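Local coordinates for protein acyl-coenzyme A oxidase 1 (Yarrowia lipolytica, PDB 5Y9D) that oxidises saturated acyl-CoA to (2E)-enoyl-CoA with FAD and molecular oxygen, releasing hydrogen peroxide, in peroxisomal fatty acid beta-oxidation, at residues T182-D187 with F193-P198; T215-F220 with I270-V275; Y333-R338 with D638-L643. One frame throughout, in Å; residues are numbered along the deposited sequence.

Contact 1: T182-D187 with F193-P198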
loop_
_atom_site.group_PDB
_atom_site.type_symbol
_atom_site.label_atom_id
_atom_site.label_comp_id
_atom_site.label_asym_id
_atom_site.label_seq_id
_atom_site.Cartn_x
_atom_site.Cartn_y
_atom_site.Cartn_z
ATOM N N THR A 182 1.298 -3.970 -32.782
ATOM C CA THR A 182 2.523 -3.788 -33.573
ATOM C C THR A 182 2.712 -4.911 -34.566
ATOM O O THR A 182 2.570 -6.059 -34.204
ATOM C CB THR A 182 3.758 -3.823 -32.681
ATOM O OG1 THR A 182 3.776 -2.670 -31.839
ATOM C CG2 THR A 182 5.014 -3.843 -33.521
ATOM N N THR A 183 3.102 -4.595 -35.800
ATOM C CA THR A 183 3.215 -5.627 -36.830
ATOM C C THR A 183 4.615 -5.902 -37.281
ATOM O O THR A 183 5.428 -4.990 -37.378
ATOM C CB THR A 183 2.454 -5.240 -38.122
ATOM O OG1 THR A 183 3.095 -4.118 -38.760
ATOM C CG2 THR A 183 0.953 -4.969 -37.852
ATOM N N ALA A 184 4.837 -7.149 -37.682
ATOM C CA ALA A 184 6.051 -7.578 -38.362
ATOM C C ALA A 184 5.675 -8.270 -39.668
ATOM O O ALA A 184 5.414 -9.489 -39.688
ATOM C CB ALA A 184 6.826 -8.548 -37.496
ATOM N N THR A 185 5.674 -7.516 -40.761
ATOM C CA THR A 185 5.163 -8.039 -42.003
ATOM C C THR A 185 6.323 -8.327 -42.941
ATOM O O THR A 185 7.190 -7.483 -43.145
ATOM C CB THR A 185 4.057 -7.160 -42.635
ATOM O OG1 THR A 185 4.167 -7.188 -44.055
ATOM C CG2 THR A 185 4.116 -5.739 -42.181
ATOM N N TYR A 186 6.307 -9.551 -43.491
ATOM C CA TYR A 186 7.444 -10.148 -44.193
ATOM C C TYR A 186 7.551 -9.604 -45.591
ATOM O O TYR A 186 6.552 -9.404 -46.241
ATOM C CB TYR A 186 7.329 -11.674 -44.273
ATOM C CG TYR A 186 8.497 -12.267 -45.033
ATOM C CD1 TYR A 186 9.790 -12.178 -44.529
ATOM C CD2 TYR A 186 8.323 -12.858 -46.287
ATOM C CE1 TYR A 186 10.869 -12.692 -45.228
ATOM C CE2 TYR A 186 9.397 -13.372 -47.002
ATOM C CZ TYR A 186 10.664 -13.288 -46.463
ATOM O OH TYR A 186 11.733 -13.781 -47.149
ATOM N N ASP A 187 8.772 -9.344 -46.031
ATOM C CA ASP A 187 8.994 -8.826 -47.370
ATOM C C ASP A 187 10.004 -9.704 -48.082
ATOM O O ASP A 187 11.181 -9.714 -47.738
ATOM C CB ASP A 187 9.457 -7.361 -47.326
ATOM C CG ASP A 187 9.659 -6.764 -48.717
ATOM O OD1 ASP A 187 9.584 -7.513 -49.709
ATOM O OD2 ASP A 187 9.911 -5.547 -48.822
ATOM N N PHE A 193 11.868 -8.271 -42.388
ATOM C CA PHE A 193 10.623 -7.868 -41.744
ATOM C C PHE A 193 10.530 -6.349 -41.653
ATOM O O PHE A 193 11.511 -5.630 -41.404
ATOM C CB PHE A 193 10.466 -8.490 -40.359
ATOM C CG PHE A 193 10.270 -9.993 -40.379
ATOM C CD1 PHE A 193 9.072 -10.542 -40.796
ATOM C CD2 PHE A 193 11.268 -10.831 -39.989
ATOM C CE1 PHE A 193 8.888 -11.903 -40.806
ATOM C CE2 PHE A 193 11.097 -12.198 -40.005
ATOM C CZ PHE A 193 9.910 -12.742 -40.411
ATOM N N ILE A 194 9.315 -5.884 -41.872
ATOM C CA ILE A 194 8.938 -4.506 -41.697
ATOM C C ILE A 194 8.172 -4.434 -40.384
ATOM O O ILE A 194 7.062 -4.975 -40.255
ATOM C CB ILE A 194 8.067 -4.038 -42.870
ATOM C CG1 ILE A 194 8.841 -4.181 -44.171
ATOM C CG2 ILE A 194 7.619 -2.591 -42.713
ATOM C CD1 ILE A 194 7.984 -3.900 -45.391
ATOM N N ILE A 195 8.794 -3.765 -39.421
ATOM C CA ILE A 195 8.239 -3.580 -38.105
ATOM C C ILE A 195 7.573 -2.233 -38.046
ATOM O O ILE A 195 8.242 -1.209 -38.204
ATOM C CB ILE A 195 9.325 -3.627 -37.007
ATOM C CG1 ILE A 195 10.030 -4.975 -37.017
ATOM C CG2 ILE A 195 8.728 -3.400 -35.642
ATOM C CD1 ILE A 195 9.123 -6.161 -36.794
ATOM N N ASN A 196 6.270 -2.242 -37.766
ATOM C CA ASN A 196 5.471 -1.030 -37.786
ATOM C C ASN A 196 4.481 -0.914 -36.626
ATOM O O ASN A 196 3.765 -1.877 -36.281
ATOM C CB ASN A 196 4.733 -0.881 -39.122
ATOM C CG ASN A 196 4.164 0.527 -39.317
ATOM O OD1 ASN A 196 4.898 1.533 -39.448
ATOM N ND2 ASN A 196 2.850 0.614 -39.314
ATOM N N THR A 197 4.440 0.292 -36.050
ATOM C CA THR A 197 3.463 0.660 -35.057
ATOM C C THR A 197 2.355 1.438 -35.786
ATOM O O THR A 197 2.547 2.575 -36.173
ATOM C CB THR A 197 4.116 1.555 -33.998
ATOM O OG1 THR A 197 5.336 0.958 -33.520
ATOM C CG2 THR A 197 3.200 1.774 -32.848
ATOM N N PRO A 198 1.188 0.829 -35.975
ATOM C CA PRO A 198 0.173 1.439 -36.826
ATOM C C PRO A 198 -0.493 2.716 -36.236
ATOM O O PRO A 198 -0.861 3.622 -36.991
ATOM C CB PRO A 198 -0.825 0.303 -37.034
ATOM C CG PRO A 198 -0.688 -0.566 -35.842
ATOM C CD PRO A 198 0.735 -0.447 -35.382
#
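Asn-196 O takes one strong bond, from Thr-183 N, with a weak hydroxyl bond and a CA-H...O contact beside it. Thr-183 N stands at 2.8 Å with an N-H...O angle of 175°, and lies in the carbonyl plane. Thr-183 OG1 adds the weak bond, of 3.4 Å: with chi1 at 68° the hydroxyl sits between its own backbone N and C, close enough to reach the same oxygen. Thr-182 CA contributes the CA-H...O contact. The reciprocal bond, Asn-196 N to Thr-183 O, closes this hydrogen-bonded antiparallel pair, and a second such pair forms between Thr-185 and Ile-194.

The side chains alternate between two faces. On one, Thr-183 and Asn-196 run side by side. On the other, Ile-195 bends at chi2 so that CD1 lies 3.4 Å from Ala-184 CB, while Tyr-186 turns a ring edge toward the face of Phe-193 in a T-shaped stack, with centroids 5.6 Å apart and planes at 64°. The Tyr-186 hydroxyl bonds to Asp-191 OD1, in the turn that links the strands, and Phe-193 has a further edge-to-face partner in Phe-235. Antiparallel strands with axes 4.5 Å apart, and only five residues between the segments, define a beta hairpin; its strand 183-187 also pairs in parallel with 216-225 in the mixed sheet of the acyl-CoA dehydrogenase-like middle domain.

Contact 2: T215-F220 with I270-V275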
loop_
_atom_site.group_PDB
_atom_site.type_symbol
_atom_site.label_atom_id
_atom_site.label_comp_id
_atom_site.label_asym_id
_atom_site.label_seq_id
_atom_site.Cartn_x
_atom_site.Cartn_y
_atom_site.Cartn_z
ATOM N N THR A 215 20.625 -0.435 -26.737
ATOM C CA THR A 215 20.958 -0.361 -28.167
ATOM C C THR A 215 20.104 -1.285 -29.027
ATOM O O THR A 215 19.851 -1.005 -30.176
ATOM C CB THR A 215 22.377 -0.798 -28.391
ATOM O OG1 THR A 215 22.501 -2.134 -27.897
ATOM C CG2 THR A 215 23.307 0.151 -27.654
ATOM N N HIS A 216 19.706 -2.409 -28.452
ATOM C CA HIS A 216 18.947 -3.411 -29.159
ATOM C C HIS A 216 17.748 -3.683 -28.331
ATOM O O HIS A 216 17.773 -3.431 -27.121
ATOM C CB HIS A 216 19.772 -4.669 -29.313
ATOM C CG HIS A 216 20.806 -4.555 -30.374
ATOM N ND1 HIS A 216 21.956 -3.806 -30.218
ATOM C CD2 HIS A 216 20.856 -5.067 -31.623
ATOM C CE1 HIS A 216 22.673 -3.872 -31.329
ATOM N NE2 HIS A 216 22.023 -4.622 -32.197
ATOM N N CYS A 217 16.695 -4.168 -28.978
ATOM C CA CYS A 217 15.518 -4.665 -28.258
ATOM C C CYS A 217 15.096 -6.031 -28.801
ATOM O O CYS A 217 15.469 -6.410 -29.923
ATOM C CB CYS A 217 14.367 -3.664 -28.372
ATOM S SG CYS A 217 13.134 -3.951 -29.662
ATOM N N VAL A 218 14.361 -6.773 -27.984
ATOM C CA VAL A 218 13.565 -7.880 -28.476
ATOM C C VAL A 218 12.168 -7.374 -28.503
ATOM O O VAL A 218 11.668 -6.907 -27.505
ATOM C CB VAL A 218 13.598 -9.093 -27.551
ATOM C CG1 VAL A 218 12.593 -10.135 -28.010
ATOM C CG2 VAL A 218 14.968 -9.697 -27.551
ATOM N N CYS A 219 11.520 -7.458 -29.638
ATOM C CA CYS A 219 10.245 -6.776 -29.804
ATOM C C CYS A 219 9.174 -7.782 -30.209
ATOM O O CYS A 219 9.409 -8.604 -31.077
ATOM C CB CYS A 219 10.425 -5.688 -30.848
ATOM S SG CYS A 219 8.924 -5.180 -31.691
ATOM N N PHE A 220 8.027 -7.759 -29.549
ATOM C CA PHE A 220 6.978 -8.735 -29.850
ATOM C C PHE A 220 5.969 -8.093 -30.809
ATOM O O PHE A 220 5.554 -6.969 -30.590
ATOM C CB PHE A 220 6.287 -9.234 -28.590
ATOM C CG PHE A 220 7.161 -10.077 -27.713
ATOM C CD1 PHE A 220 8.182 -9.492 -26.952
ATOM C CD2 PHE A 220 6.970 -11.444 -27.627
ATOM C CE1 PHE A 220 8.994 -10.263 -26.132
ATOM C CE2 PHE A 220 7.777 -12.220 -26.818
ATOM C CZ PHE A 220 8.787 -11.628 -26.054
ATOM N N ILE A 270 8.507 3.382 -27.351
ATOM C CA ILE A 270 9.127 3.088 -28.625
ATOM C C ILE A 270 8.029 3.038 -29.676
ATOM O O ILE A 270 7.022 2.343 -29.500
ATOM C CB ILE A 270 9.780 1.698 -28.678
ATOM C CG1 ILE A 270 10.535 1.343 -27.398
ATOM C CG2 ILE A 270 10.750 1.602 -29.868
ATOM C CD1 ILE A 270 11.217 -0.006 -27.495
ATOM N N GLN A 271 8.224 3.773 -30.762
ATOM C CA GLN A 271 7.382 3.666 -31.951
ATOM C C GLN A 271 8.278 3.254 -33.123
ATOM O O GLN A 271 9.391 3.739 -33.248
ATOM C CB GLN A 271 6.707 4.986 -32.239
ATOM C CG GLN A 271 5.754 5.415 -31.120
ATOM C CD GLN A 271 5.250 6.804 -31.330
ATOM O OE1 GLN A 271 5.910 7.587 -31.987
ATOM N NE2 GLN A 271 4.085 7.136 -30.766
ATOM N N PHE A 272 7.795 2.312 -33.927
ATOM C CA PHE A 272 8.466 1.904 -35.166
ATOM C C PHE A 272 7.666 2.362 -36.408
ATOM O O PHE A 272 6.466 2.135 -36.484
ATOM C CB PHE A 272 8.614 0.382 -35.179
ATOM C CG PHE A 272 9.382 -0.183 -34.011
ATOM C CD1 PHE A 272 10.764 -0.081 -33.945
ATOM C CD2 PHE A 272 8.732 -0.882 -33.008
ATOM C CE1 PHE A 272 11.491 -0.638 -32.881
ATOM C CE2 PHE A 272 9.439 -1.444 -31.952
ATOM C CZ PHE A 272 10.830 -1.330 -31.888
ATOM N N THR A 273 8.341 3.017 -37.351
ATOM C CA THR A 273 7.768 3.373 -38.657
ATOM C C THR A 273 8.582 2.750 -39.810
ATOM O O THR A 273 9.639 3.273 -40.149
ATOM C CB THR A 273 7.719 4.902 -38.905
ATOM O OG1 THR A 273 6.842 5.532 -37.981
ATOM C CG2 THR A 273 7.136 5.178 -40.280
ATOM N N ASN A 274 8.059 1.668 -40.400
ATOM C CA ASN A 274 8.707 0.877 -41.507
ATOM C C ASN A 274 10.159 0.656 -41.257
ATOM O O ASN A 274 11.017 1.086 -42.035
ATOM C CB ASN A 274 8.494 1.478 -42.921
ATOM C CG ASN A 274 7.053 1.339 -43.408
ATOM O OD1 ASN A 274 6.798 0.656 -44.402
ATOM N ND2 ASN A 274 6.089 1.999 -42.703
ATOM N N VAL A 275 10.425 0.039 -40.116
ATOM C CA VAL A 275 11.775 -0.347 -39.753
ATOM C C VAL A 275 12.101 -1.740 -40.272
ATOM O O VAL A 275 11.399 -2.702 -39.978
ATOM C CB VAL A 275 11.980 -0.288 -38.241
ATOM C CG1 VAL A 275 13.331 -0.864 -37.876
ATOM C CG2 VAL A 275 11.884 1.147 -37.787
#
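Phe-272 reaches across to Cys-217 and Cys-219, and these three buried residues make the contact. The two cysteines are two positions apart on strand 216-225, so both direct their side chains to the same side, the one that faces Phe-272. Their sulfurs, Cys-217 SG and Cys-219 SG, are 4.8 Å apart and meet neighbouring atoms at the far end of the ring.

Each sulfur approaches differently. Cys-217 SG comes to the ring edge, 4.1 Å from Phe-272 CZ, and its direction from the centroid is 76° off the ring normal. Cys-219 SG is nearer, 3.8 Å from Phe-272 CE2, and comes in obliquely at 51° off the normal; its chi1 of 156° puts the sulfur roughly anti to the backbone N, which carries it out toward Phe-272 CE2. Both are Cys sulfur-aromatic contacts. The phenyl ring is backed within its own segment by Ile-270, whose CG2 lies 3.5 Å above one face, toward the rim.

The backbones stay well apart: the nearest CA pair, Cys-219 CA and Ile-270 CA, is separated by 10.0 Å. Together with a buried surface of just 114 Å², this shows that side chains alone span the interval. Val-237 on strand 228-238 touches both Cys-219 and Phe-272. The strand of the cysteines belongs to the mixed sheet, and that of Phe-272 is the middle strand of a three-stranded antiparallel sheet, so the arrangement is characteristic of the hydrophobic interior between two packed sheets of the middle beta domain.

Contact 3: Y333-R338 with D638-L643. With FAD (flavin-adenine dinucleotide), chain D.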
loop_
_atom_site.group_PDB
_atom_site.type_symbol
_atom_site.label_atom_id
_atom_site.label_comp_id
_atom_site.label_asym_id
_atom_site.label_seq_id
_atom_site.Cartn_x
_atom_site.Cartn_y
_atom_site.Cartn_z
ATOM N N TYR A 333 12.386 -3.130 16.187
ATOM C CA TYR A 333 11.835 -1.931 16.743
ATOM C C TYR A 333 10.784 -2.242 17.803
ATOM O O TYR A 333 10.719 -1.509 18.778
ATOM C CB TYR A 333 11.237 -1.052 15.655
ATOM C CG TYR A 333 10.775 0.281 16.164
ATOM C CD1 TYR A 333 11.654 1.146 16.750
ATOM C CD2 TYR A 333 9.437 0.687 16.038
ATOM C CE1 TYR A 333 11.239 2.377 17.222
ATOM C CE2 TYR A 333 9.019 1.923 16.494
ATOM C CZ TYR A 333 9.928 2.759 17.099
ATOM O OH TYR A 333 9.540 4.009 17.559
ATOM N N ALA A 334 9.998 -3.315 17.632
ATOM C CA ALA A 334 8.927 -3.683 18.581
ATOM C C ALA A 334 9.478 -4.096 19.920
ATOM O O ALA A 334 8.879 -3.848 20.969
ATOM C CB ALA A 334 8.076 -4.838 18.035
ATOM N N CYS A 335 10.586 -4.800 19.868
ATOM C CA CYS A 335 11.294 -5.197 21.054
ATOM C C CYS A 335 11.943 -4.042 21.822
ATOM O O CYS A 335 12.388 -4.237 22.931
ATOM C CB CYS A 335 12.384 -6.176 20.679
ATOM S SG CYS A 335 11.766 -7.731 20.036
ATOM N N VAL A 336 12.048 -2.858 21.245
ATOM C CA VAL A 336 12.664 -1.764 21.993
ATOM C C VAL A 336 11.733 -0.573 22.248
ATOM O O VAL A 336 11.891 0.126 23.222
ATOM C CB VAL A 336 13.990 -1.299 21.353
ATOM C CG1 VAL A 336 15.042 -2.381 21.505
ATOM C CG2 VAL A 336 13.826 -0.891 19.892
ATOM N N ARG A 337 10.738 -0.376 21.396
ATOM C CA ARG A 337 9.811 0.731 21.554
ATOM C C ARG A 337 8.867 0.463 22.726
ATOM O O ARG A 337 8.396 -0.670 22.912
ATOM C CB ARG A 337 9.053 0.927 20.243
ATOM C CG ARG A 337 8.008 1.981 20.270
ATOM C CD ARG A 337 8.561 3.319 20.649
ATOM N NE ARG A 337 7.588 4.348 20.312
ATOM C CZ ARG A 337 7.888 5.626 20.163
ATOM N NH1 ARG A 337 9.124 6.025 20.320
ATOM N NH2 ARG A 337 6.943 6.496 19.824
ATOM N N ARG A 338 8.663 1.480 23.546
ATOM C CA ARG A 338 7.745 1.387 24.653
ATOM C C ARG A 338 6.677 2.458 24.534
ATOM O O ARG A 338 6.968 3.610 24.337
ATOM C CB ARG A 338 8.477 1.535 25.983
ATOM C CG ARG A 338 9.517 0.480 26.306
ATOM C CD ARG A 338 10.294 0.932 27.525
ATOM N NE ARG A 338 11.384 0.061 27.922
ATOM C CZ ARG A 338 11.225 -1.079 28.565
ATOM N NH1 ARG A 338 10.021 -1.506 28.862
ATOM N NH2 ARG A 338 12.264 -1.802 28.897
ATOM N N ASP A 638 8.753 -15.055 22.143
ATOM C CA ASP A 638 9.911 -15.224 23.020
ATOM C C ASP A 638 11.218 -15.286 22.214
ATOM O O ASP A 638 12.260 -14.893 22.732
ATOM C CB ASP A 638 9.772 -16.461 23.943
ATOM C CG ASP A 638 10.896 -16.539 25.022
ATOM O OD1 ASP A 638 11.061 -15.592 25.818
ATOM O OD2 ASP A 638 11.614 -17.561 25.087
ATOM N N GLN A 639 11.147 -15.783 20.978
ATOM C CA GLN A 639 12.322 -16.013 20.130
ATOM C C GLN A 639 12.440 -15.081 18.894
ATOM O O GLN A 639 13.208 -15.386 17.985
ATOM C CB GLN A 639 12.321 -17.465 19.616
ATOM C CG GLN A 639 12.366 -18.587 20.658
ATOM C CD GLN A 639 13.709 -18.686 21.372
ATOM O OE1 GLN A 639 14.724 -19.131 20.799
ATOM N NE2 GLN A 639 13.720 -18.279 22.646
ATOM N N VAL A 640 11.703 -13.968 18.842
ATOM C CA VAL A 640 11.659 -13.181 17.617
ATOM C C VAL A 640 13.011 -12.746 17.114
ATOM O O VAL A 640 13.217 -12.688 15.870
ATOM C CB VAL A 640 10.840 -11.892 17.711
ATOM C CG1 VAL A 640 9.400 -12.181 17.384
ATOM C CG2 VAL A 640 11.000 -11.176 19.055
ATOM N N ILE A 641 13.880 -12.385 18.044
ATOM C CA ILE A 641 15.215 -11.937 17.731
ATOM C C ILE A 641 16.019 -13.042 17.083
ATOM O O ILE A 641 16.783 -12.788 16.182
ATOM C CB ILE A 641 15.928 -11.354 18.956
ATOM C CG1 ILE A 641 15.169 -10.143 19.469
ATOM C CG2 ILE A 641 17.328 -10.917 18.602
ATOM C CD1 ILE A 641 14.868 -9.128 18.398
ATOM N N GLY A 642 15.859 -14.267 17.553
ATOM C CA GLY A 642 16.524 -15.377 16.914
ATOM C C GLY A 642 16.093 -15.642 15.489
ATOM O O GLY A 642 16.930 -15.786 14.638
ATOM N N LEU A 643 14.799 -15.655 15.212
ATOM C CA LEU A 643 14.295 -15.898 13.853
ATOM C C LEU A 643 14.623 -14.802 12.817
ATOM O O LEU A 643 15.063 -15.046 11.647
ATOM C CB LEU A 643 12.800 -16.179 13.940
ATOM C CG LEU A 643 12.515 -17.144 15.090
ATOM C CD1 LEU A 643 11.089 -17.068 15.585
ATOM C CD2 LEU A 643 12.874 -18.570 14.727
HETATM P PA FAD D . 3.579 4.842 18.952
HETATM O O1A FAD D . 4.872 4.518 19.583
HETATM O O2A FAD D . 2.496 5.446 19.726
HETATM O O5B FAD D . 3.076 3.499 18.323
HETATM C C5B FAD D . 3.978 2.522 17.850
HETATM C C4B FAD D . 3.220 1.287 17.415
HETATM O O4B FAD D . 2.881 0.506 18.553
HETATM C C3B FAD D . 1.932 1.654 16.711
HETATM O O3B FAD D . 1.784 0.840 15.564
HETATM C C2B FAD D . 0.846 1.348 17.711
HETATM O O2B FAD D . -0.303 0.767 17.114
HETATM C C1B FAD D . 1.474 0.367 18.670
HETATM N N9A FAD D . 0.965 0.675 20.018
HETATM C C8A FAD D . 1.178 1.785 20.718
HETATM N N7A FAD D . 0.541 1.731 21.897
HETATM C C5A FAD D . -0.110 0.567 21.958
HETATM C C6A FAD D . -0.988 -0.141 22.916
HETATM N N6A FAD D . -1.307 0.398 24.095
HETATM N N1A FAD D . -1.460 -1.344 22.584
HETATM C C2A FAD D . -1.154 -1.901 21.422
HETATM N N3A FAD D . -0.373 -1.324 20.518
HETATM C C4A FAD D . 0.172 -0.118 20.713
HETATM N N1 FAD D . 3.202 15.487 16.089
HETATM C C2 FAD D . 3.051 16.737 16.519
HETATM O O2 FAD D . 2.959 16.930 17.723
HETATM N N3 FAD D . 3.005 17.775 15.709
HETATM C C4 FAD D . 3.095 17.633 14.407
HETATM O O4 FAD D . 3.048 18.619 13.689
HETATM C C4X FAD D . 3.258 16.294 13.841
HETATM N N5 FAD D . 3.351 16.087 12.530
HETATM C C5X FAD D . 3.503 14.852 12.055
HETATM C C6 FAD D . 3.612 14.684 10.700
HETATM C C7 FAD D . 3.771 13.431 10.184
HETATM C C7M FAD D . 3.879 13.255 8.704
HETATM C C8 FAD D . 3.828 12.268 11.088
HETATM C C8M FAD D . 4.004 10.900 10.512
HETATM C C9 FAD D . 3.714 12.430 12.452
HETATM C C9A FAD D . 3.560 13.692 12.965
HETATM N N10 FAD D . 3.447 13.889 14.340
HETATM C C10 FAD D . 3.306 15.193 14.794
HETATM C "C1'" FAD D . 3.513 12.778 15.279
HETATM C "C2'" FAD D . 2.368 11.811 15.118
HETATM O "O2'" FAD D . 1.289 12.351 15.842
HETATM C "C3'" FAD D . 2.752 10.474 15.718
HETATM O "O3'" FAD D . 3.347 9.701 14.699
HETATM C "C4'" FAD D . 1.572 9.698 16.281
HETATM O "O4'" FAD D . 0.700 10.572 16.986
HETATM C "C5'" FAD D . 2.023 8.652 17.272
HETATM O "O5'" FAD D . 2.977 7.808 16.675
HETATM P P FAD D . 4.136 7.219 17.524
HETATM O O1P FAD D . 5.352 7.348 16.740
HETATM O O2P FAD D . 4.061 7.802 18.862
HETATM O O3P FAD D . 3.794 5.689 17.626
#
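Cys-335 SG touches two aliphatic branches: Val-640 CG2 at 3.7 Å and Ile-641 CD1 at 3.8 Å. A chi1 of -66° swings the thiol, anti to its carbonyl carbon, toward both. The bond from Ile-641 CA to CB does not point at the partner segment; the bend at chi2, -51°, helps bring CD1 to the sulfur. This buried apolar spot is the close part of the contact: it is small, with 93 Å² of surface covered, and side chains bridge backbones 8.5 Å apart between Cys-335 CA and Ile-641 CA.

The looser side is that of the partly exposed Arg-338 and Asp-638. Arg-338 forms salt bridges with Asp-28 and Glu-32, and Asp-638 receives a weak bond from Gln-639 NE2, which also bonds to Lys-39 O. Arg-337, buried, turns to the cofactor instead: NE and NH2 both donate to FAD O1A, at 2.8 Å and 2.9 Å, so one phosphate oxygen meets the edge of the guanidinium, while Tyr-333 OH lies over one of its faces. Arg-337 NH1 bonds to Tyr-666 OH and to Leu-171 O of the second subunit.

The contact joins the region where helix 306-334 gives out to the start of helix 640-646, whose N-cap position is Gln-639. Helix 28-38 packs on Ile-641 and Val-336, helix 355-391 on Val-640 and Ala-334, and helix 665-676 on Tyr-333 and Val-336.

Overall arrangement
Contacts 1 and 2 are neighbours in the middle domain, their centres about 10 Å apart. Two probable backbone hydrogen bonds connect them, Thr-197 N to Phe-272 O at 2.8 Å and Ile-195 N to Val-275 O at 2.9 Å, and strands 183-187 and 216-225 are adjacent in one sheet. Neither meets the cofactor: the side chains of Thr-182 and Cys-219 are about 11 Å and 10 Å from a bound FAD. Contact 3 lies across the chain's centre, about 59 Å and 52 Å from them between centres, and supplies Arg-337 to an FAD also bonded by Thr-169 of the second subunit, so it lies between helical and middle domains of two subunits; the other site is probably equivalent.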